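Local coordinates for hypothetical Thioesterase Protein SP_1851 (Streptococcus pneumoniae serotype 4, PDB 4XY5) that is a hypothetical thioesterase of the PaaI type with a hotdog fold, and probably hydrolyses acyl-CoA thioesters, at residues Q56-V61 with A119-F124. The protein carries 1 engineered substitution. Numbering follows the deposited sequence.
Sequences QISGLV and ATFTMF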
ATOM      1  N   GLN A  56      -5.603  -2.462  15.505  1.00  8.87           N
ATOM      2  CA  GLN A  56      -6.564  -2.646  16.581  1.00 13.07           C
ATOM      3  C   GLN A  56      -7.633  -1.545  16.542  1.00 11.97           C
ATOM      4  O   GLN A  56      -8.841  -1.817  16.627  1.00 11.39           O
ATOM      5  CB  GLN A  56      -5.841  -2.660  17.919  1.00 11.18           C
ATOM      6  CG  GLN A  56      -6.741  -2.917  19.118  1.00 11.96           C
ATOM      7  CD  GLN A  56      -7.297  -4.330  19.156  1.00 16.44           C
ATOM      8  OE1 GLN A  56      -7.006  -5.162  18.291  1.00 15.68           O
ATOM      9  NE2 GLN A  56      -8.113  -4.607  20.165  1.00 23.27           N
ATOM     10  N   ILE A  57      -7.199  -0.305  16.351  1.00 10.32           N
ATOM     11  CA  ILE A  57      -8.150   0.805  16.307  1.00 11.15           C
ATOM     12  C   ILE A  57      -9.035   0.691  15.058  1.00 11.36           C
ATOM     13  O   ILE A  57     -10.224   0.998  15.106  1.00 13.09           O
ATOM     14  CB  ILE A  57      -7.423   2.186  16.387  1.00 11.68           C
ATOM     15  CG1 ILE A  57      -7.304   2.631  17.852  1.00 11.91           C
ATOM     16  CG2 ILE A  57      -8.196   3.278  15.638  1.00 12.32           C
ATOM     17  CD1 ILE A  57      -6.629   1.611  18.784  1.00 13.13           C
ATOM     18  N   SER A  58      -8.489   0.189  13.954  1.00  9.48           N
ATOM     19  CA  SER A  58      -9.316  -0.039  12.768  1.00  9.60           C
ATOM     20  C   SER A  58     -10.418  -1.056  13.065  1.00 11.72           C
ATOM     21  O   SER A  58     -11.565  -0.903  12.630  1.00 13.32           O
ATOM     22  CB  SER A  58      -8.465  -0.519  11.586  1.00  9.98           C
ATOM     23  OG  SER A  58      -9.278  -0.732  10.431  1.00 15.59           O
ATOM     24  N   GLY A  59     -10.065  -2.100  13.803  1.00 11.40           N
ATOM     25  CA  GLY A  59     -11.044  -3.106  14.184  1.00 13.48           C
ATOM     26  C   GLY A  59     -12.113  -2.506  15.082  1.00 17.07           C
ATOM     27  O   GLY A  59     -13.300  -2.793  14.919  1.00 15.16           O
ATOM     28  N   LEU A  60     -11.690  -1.663  16.019  1.00 13.05           N
ATOM     29  CA  LEU A  60     -12.635  -0.972  16.900  1.00 12.81           C
ATOM     30  C   LEU A  60     -13.570  -0.064  16.101  1.00 15.36           C
ATOM     31  O   LEU A  60     -14.748   0.069  16.433  1.00 14.51           O
ATOM     32  CB  LEU A  60     -11.892  -0.173  17.973  1.00 14.23           C
ATOM     33  CG  LEU A  60     -11.153  -0.993  19.051  1.00 17.27           C
ATOM     34  CD1 LEU A  60     -10.306  -0.076  19.890  1.00 14.55           C
ATOM     35  CD2 LEU A  60     -12.121  -1.770  19.932  1.00 17.10           C
ATOM     36  N   VAL A  61     -13.070   0.552  15.031  1.00 13.72           N
ATOM     37  CA  VAL A  61     -13.957   1.359  14.188  1.00 13.24           C
ATOM     38  C   VAL A  61     -15.058   0.481  13.590  1.00 15.43           C
ATOM     39  O   VAL A  61     -16.228   0.868  13.609  1.00 17.56           O
ATOM     40  CB  VAL A  61     -13.198   2.078  13.057  1.00 12.91           C
ATOM     41  CG1 VAL A  61     -14.176   2.745  12.086  1.00 13.99           C
ATOM     42  CG2 VAL A  61     -12.265   3.123  13.621  1.00 12.55           C
ATOM     43  N   ALA A 119      -2.101   5.274   8.467  1.00 10.05           N
ATOM     44  CA  ALA A 119      -2.334   4.002   7.795  1.00 11.27           C
ATOM     45  C   ALA A 119      -3.731   3.955   7.226  1.00 12.69           C
ATOM     46  O   ALA A 119      -4.608   4.666   7.690  1.00 13.48           O
ATOM     47  CB  ALA A 119      -2.117   2.838   8.757  1.00  9.75           C
ATOM     48  N   THR A 120      -3.932   3.126   6.206  1.00  9.89           N
ATOM     49  CA  THR A 120      -5.256   2.946   5.643  1.00 10.09           C
ATOM     50  C   THR A 120      -5.531   1.462   5.595  1.00 12.60           C
ATOM     51  O   THR A 120      -4.700   0.684   5.121  1.00 13.42           O
ATOM     52  CB  THR A 120      -5.362   3.574   4.237  1.00 13.96           C
ATOM     53  OG1 THR A 120      -5.196   4.990   4.359  1.00 14.15           O
ATOM     54  CG2 THR A 120      -6.711   3.283   3.608  1.00 14.02           C
ATOM     55  N   PHE A 121      -6.686   1.075   6.125  1.00 10.70           N
ATOM     56  CA  PHE A 121      -7.085  -0.319   6.199  1.00  9.50           C
ATOM     57  C   PHE A 121      -8.276  -0.632   5.317  1.00 12.88           C
ATOM     58  O   PHE A 121      -9.268   0.081   5.357  1.00 13.54           O
ATOM     59  CB  PHE A 121      -7.432  -0.670   7.643  1.00 11.27           C
ATOM     60  CG  PHE A 121      -6.250  -0.721   8.530  1.00 11.66           C
ATOM     61  CD1 PHE A 121      -5.649  -1.933   8.823  1.00 13.67           C
ATOM     62  CD2 PHE A 121      -5.725   0.439   9.067  1.00 14.66           C
ATOM     63  CE1 PHE A 121      -4.540  -1.984   9.651  1.00 10.94           C
ATOM     64  CE2 PHE A 121      -4.617   0.382   9.892  1.00 11.85           C
ATOM     65  CZ  PHE A 121      -4.032  -0.825  10.168  1.00 10.47           C
ATOM     66  N   THR A 122      -8.160  -1.703   4.532  1.00 13.59           N
ATOM     67  CA  THR A 122      -9.262  -2.209   3.735  1.00 12.06           C
ATOM     68  C   THR A 122      -9.814  -3.434   4.430  1.00 16.21           C
ATOM     69  O   THR A 122      -9.190  -4.494   4.428  1.00 14.68           O
ATOM     70  CB  THR A 122      -8.820  -2.560   2.298  1.00 15.33           C
ATOM     71  OG1 THR A 122      -8.264  -1.392   1.689  1.00 15.72           O
ATOM     72  CG2 THR A 122     -10.009  -3.015   1.477  1.00 21.82           C
ATOM     73  N   MET A 123     -10.981  -3.273   5.041  1.00 21.56           N
ATOM     74  CA  MET A 123     -11.580  -4.334   5.838  1.00 21.70           C
ATOM     75  C   MET A 123     -12.709  -5.009   5.072  1.00 22.45           C
ATOM     76  O   MET A 123     -13.456  -4.356   4.355  1.00 25.03           O
ATOM     77  CB  MET A 123     -12.108  -3.780   7.166  1.00 20.31           C
ATOM     78  CG  MET A 123     -11.214  -2.742   7.848  1.00 25.30           C
ATOM     79  SD  MET A 123      -9.793  -3.397   8.765  1.00 27.50           S
ATOM     80  CE  MET A 123     -10.594  -4.270  10.123  1.00 22.37           C
ATOM     81  N   PHE A 124     -12.820  -6.320   5.233  1.00 31.01           N
ATOM     82  CA  PHE A 124     -13.907  -7.091   4.646  1.00 31.77           C
ATOM     83  C   PHE A 124     -14.980  -7.309   5.711  1.00 32.23           C
ATOM     84  O   PHE A 124     -14.708  -7.890   6.761  1.00 31.20           O
ATOM     85  CB  PHE A 124     -13.383  -8.424   4.107  1.00 34.62           C
ATOM     86  CG  PHE A 124     -14.421  -9.254   3.402  1.00 38.32           C
ATOM     87  CD1 PHE A 124     -14.840  -8.924   2.125  1.00 42.66           C
ATOM     88  CD2 PHE A 124     -14.964 -10.373   4.012  1.00 41.00           C
ATOM     89  CE1 PHE A 124     -15.791  -9.690   1.471  1.00 46.61           C
ATOM     90  CE2 PHE A 124     -15.912 -11.143   3.364  1.00 42.82           C
ATOM     91  CZ  PHE A 124     -16.327 -10.803   2.096  1.00 41.66           C
TER
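S58 carries most of the meeting between the long helix 47-64 and strand 115-127 of the antiparallel sheet, pointing at the strand between the side chains of F121 and M123. Its CB lies over one face of the F121 ring, 4.0 Å from the ring centroid and 22° off the normal, a CH-pi contact displaced toward the CG and CD2 rim. The S58 hydroxyl, trans to the main-chain nitrogen (chi1 -180°), extends past the ring to the root of F121, where S58 OG comes within 3.3 Å of F121 CB, and ends against M123, with S58 OG 3.2 Å from M123 SD. The serine side chain is thus divided between two neighbours, CB over the aromatic face and OG against the M123 sulfur. The M123 chain bends at chi2 and chi3, carrying SD alongside the S58 hydroxyl and the methyl CE on to the helix backbone. At G59 the helix presents bare backbone, and CE of M123 rests 4.2 Å from its CA.

Segments 56-61 and 119-124 cross at -49°, their axes 9.6 Å apart, the layering of a hotdog fold, in which the sheet wraps around the central helix. F51, earlier on the same helix, also meets the F121 ring, and M104 of strand 101-109 touches both S58 and M123.

No partner is found for the buried S58 hydroxyl anywhere in the model, and the sulfur beside it is at best a weak acceptor. Helix and strand therefore adhere here through dispersion and CH-pi packing, with a polar oxygen accommodated in the hydrophobic core at some probable energetic cost.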